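Local coordinates for aromatic-L-amino-acid decarboxylase (Catharanthus roseus, PDB 6EEW) that decarboxylates L-tryptophan to tryptamine and 5-hydroxy-L-tryptophan to serotonin, using pyridoxal 5'-phosphate as cofactor, at the interface of chains A and B. Coordinates in Å, arbitrary orientation; residue numbers count along the deposited sequence, not the author numbering. Chains: chain A/B, Aromatic-L-amino-acid decarboxylase.

The interface of chains A and B. Residues chain A 188-189, 191, 216; chain B 188-189, 191, 216.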
ATOM      1  N   PRO A 188      -2.598 -20.927 -21.034  1.00 68.93           N
ATOM      2  CA  PRO A 188      -1.613 -20.712 -19.960  1.00 60.49           C
ATOM      3  C   PRO A 188      -0.241 -21.291 -20.244  1.00 53.69           C
ATOM      4  O   PRO A 188       0.763 -20.676 -19.864  1.00 56.68           O
ATOM      5  CB  PRO A 188      -2.271 -21.376 -18.736  1.00 61.39           C
ATOM      6  CG  PRO A 188      -3.235 -22.355 -19.313  1.00 65.15           C
ATOM      7  CD  PRO A 188      -3.753 -21.712 -20.575  1.00 68.50           C
ATOM      8  N   ASP A 189      -0.143 -22.421 -20.941  1.00 59.80           N
ATOM      9  CA  ASP A 189       1.189 -22.973 -21.153  1.00 64.22           C
ATOM     10  C   ASP A 189       2.051 -22.102 -22.054  1.00 60.36           C
ATOM     11  O   ASP A 189       3.239 -22.403 -22.231  1.00 58.87           O
ATOM     12  CB  ASP A 189       1.096 -24.388 -21.724  1.00 73.55           C
ATOM     13  CG  ASP A 189       1.065 -25.437 -20.636  1.00 81.51           C
ATOM     14  OD1 ASP A 189       1.637 -25.174 -19.556  1.00 84.45           O
ATOM     15  OD2 ASP A 189       0.480 -26.520 -20.849  1.00 86.53           O
ATOM     16  N   ILE A 191       2.947 -19.188 -21.228  1.00 53.63           N
ATOM     17  CA  ILE A 191       3.661 -18.239 -20.373  1.00 54.92           C
ATOM     18  C   ILE A 191       5.162 -18.310 -20.627  1.00 62.05           C
ATOM     19  O   ILE A 191       5.879 -17.313 -20.455  1.00 69.67           O
ATOM     20  CB  ILE A 191       3.321 -18.474 -18.881  1.00 49.60           C
ATOM     21  CG1 ILE A 191       4.064 -17.485 -17.977  1.00 47.68           C
ATOM     22  CG2 ILE A 191       3.693 -19.878 -18.453  1.00 53.36           C
ATOM     23  CD1 ILE A 191       3.685 -16.065 -18.183  1.00 57.32           C
ATOM     24  N   TYR A 216       9.283 -16.080 -17.076  1.00 54.22           N
ATOM     25  CA  TYR A 216      10.433 -16.953 -16.940  1.00 51.97           C
ATOM     26  C   TYR A 216      11.700 -16.114 -16.791  1.00 62.40           C
ATOM     27  O   TYR A 216      11.811 -15.031 -17.377  1.00 67.69           O
ATOM     28  CB  TYR A 216      10.559 -17.880 -18.143  1.00 52.82           C
ATOM     29  CG  TYR A 216       9.602 -19.050 -18.164  1.00 55.39           C
ATOM     30  CD1 TYR A 216       8.376 -19.011 -17.492  1.00 56.12           C
ATOM     31  CD2 TYR A 216       9.934 -20.205 -18.844  1.00 58.61           C
ATOM     32  CE1 TYR A 216       7.505 -20.103 -17.521  1.00 53.94           C
ATOM     33  CE2 TYR A 216       9.082 -21.293 -18.882  1.00 65.81           C
ATOM     34  CZ  TYR A 216       7.873 -21.250 -18.220  1.00 63.88           C
ATOM     35  OH  TYR A 216       7.050 -22.368 -18.274  1.00 68.80           O
TER
ATOM     36  N   PRO B 188      11.228 -23.748 -14.421  1.00 64.67           N
ATOM     37  CA  PRO B 188      10.079 -22.855 -14.653  1.00 63.76           C
ATOM     38  C   PRO B 188       8.902 -23.556 -15.311  1.00 62.92           C
ATOM     39  O   PRO B 188       7.736 -23.252 -14.996  1.00 59.20           O
ATOM     40  CB  PRO B 188      10.668 -21.760 -15.559  1.00 67.06           C
ATOM     41  CG  PRO B 188      11.843 -22.407 -16.218  1.00 67.46           C
ATOM     42  CD  PRO B 188      12.416 -23.336 -15.185  1.00 67.84           C
ATOM     43  N   ASP B 189       9.174 -24.537 -16.173  1.00 64.53           N
ATOM     44  CA  ASP B 189       8.086 -25.206 -16.864  1.00 64.21           C
ATOM     45  C   ASP B 189       7.218 -26.031 -15.937  1.00 58.48           C
ATOM     46  O   ASP B 189       6.159 -26.494 -16.373  1.00 64.60           O
ATOM     47  CB  ASP B 189       8.624 -26.103 -17.974  1.00 68.20           C
ATOM     48  CG  ASP B 189       8.714 -25.385 -19.301  1.00 76.98           C
ATOM     49  OD1 ASP B 189       7.903 -24.463 -19.528  1.00 78.20           O
ATOM     50  OD2 ASP B 189       9.590 -25.740 -20.117  1.00 80.66           O
ATOM     51  N   ILE B 191       5.507 -24.801 -13.632  1.00 63.53           N
ATOM     52  CA  ILE B 191       4.446 -23.931 -13.123  1.00 61.76           C
ATOM     53  C   ILE B 191       3.057 -24.518 -13.359  1.00 60.69           C
ATOM     54  O   ILE B 191       2.135 -24.277 -12.569  1.00 65.55           O
ATOM     55  CB  ILE B 191       4.583 -22.525 -13.751  1.00 50.44           C
ATOM     56  CG1 ILE B 191       3.452 -21.612 -13.283  1.00 49.32           C
ATOM     57  CG2 ILE B 191       4.625 -22.620 -15.277  1.00 55.50           C
ATOM     58  CD1 ILE B 191       3.430 -21.352 -11.795  1.00 51.09           C
ATOM     59  N   TYR B 216      -2.050 -21.615 -12.788  1.00 49.82           N
ATOM     60  CA  TYR B 216      -3.020 -21.925 -13.826  1.00 52.49           C
ATOM     61  C   TYR B 216      -4.432 -21.869 -13.249  1.00 60.96           C
ATOM     62  O   TYR B 216      -4.652 -22.266 -12.093  1.00 68.05           O
ATOM     63  CB  TYR B 216      -2.762 -23.310 -14.426  1.00 55.40           C
ATOM     64  CG  TYR B 216      -1.557 -23.374 -15.337  1.00 55.93           C
ATOM     65  CD1 TYR B 216      -0.485 -22.505 -15.170  1.00 58.04           C
ATOM     66  CD2 TYR B 216      -1.512 -24.268 -16.393  1.00 55.21           C
ATOM     67  CE1 TYR B 216       0.615 -22.557 -16.007  1.00 62.35           C
ATOM     68  CE2 TYR B 216      -0.417 -24.326 -17.233  1.00 61.99           C
ATOM     69  CZ  TYR B 216       0.640 -23.465 -17.039  1.00 65.13           C
ATOM     70  OH  TYR B 216       1.727 -23.521 -17.877  1.00 65.41           O
TER
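Two copies of one small tyrosine-proline-aspartate contact, related by the dimer two-fold, form this patch at the periphery of the homodimer interface. In each, a tyrosine from a loop just ahead of the 3-10 helix 217-219 reaches across to the start of the partner's 3-10 helix 188-193. The tight part lies on one face of the A:Tyr216 ring, where B:Pro188 sets its CB over the centre, 3.6 Å from the centroid, in a CH-pi contact. CG of the same pyrrolidine ring of B:Pro188 sits farther toward the edge, 3.9 Å from A:Tyr216 CD2. The tyrosine ring projects with CG anti to its own carbonyl carbon (chi1 -77°), and its tip ends at B:Asp189. There the phenol OH of A:Tyr216 donates a 2.6 Å hydrogen bond to the carboxylate oxygen OD1 of B:Asp189, arriving from above the carboxylate plane. That OD1 lies at the ring edge, in its plane, with the carboxylate turned 69° from the ring, while the proline holds the face; together they should restrict both tilt and rotation of the phenol. B:Tyr216 repeats the pattern on A:Pro188, with CB 3.7 Å from the ring centroid, and its hydroxyl points at A:Asp189. The isoleucine side is looser: the methyl CG2 of B:Ile191 comes only to 3.9 Å from A:Tyr216 OH, and its A-chain twin stays farther from B:Tyr216. OD1 of A:Asp189 and OD1 of B:Asp189 lie 6.3 Å apart and, if both acids are charged, may repel mildly. An alanine at A:Tyr216 would probably weaken this edge of the dimer, losing both the proline-capped ring and the hydrogen bond to B:Asp189. As a small part of the two-fold interface, the paired contacts are likely to contribute to holding the homodimeric decarboxylase together.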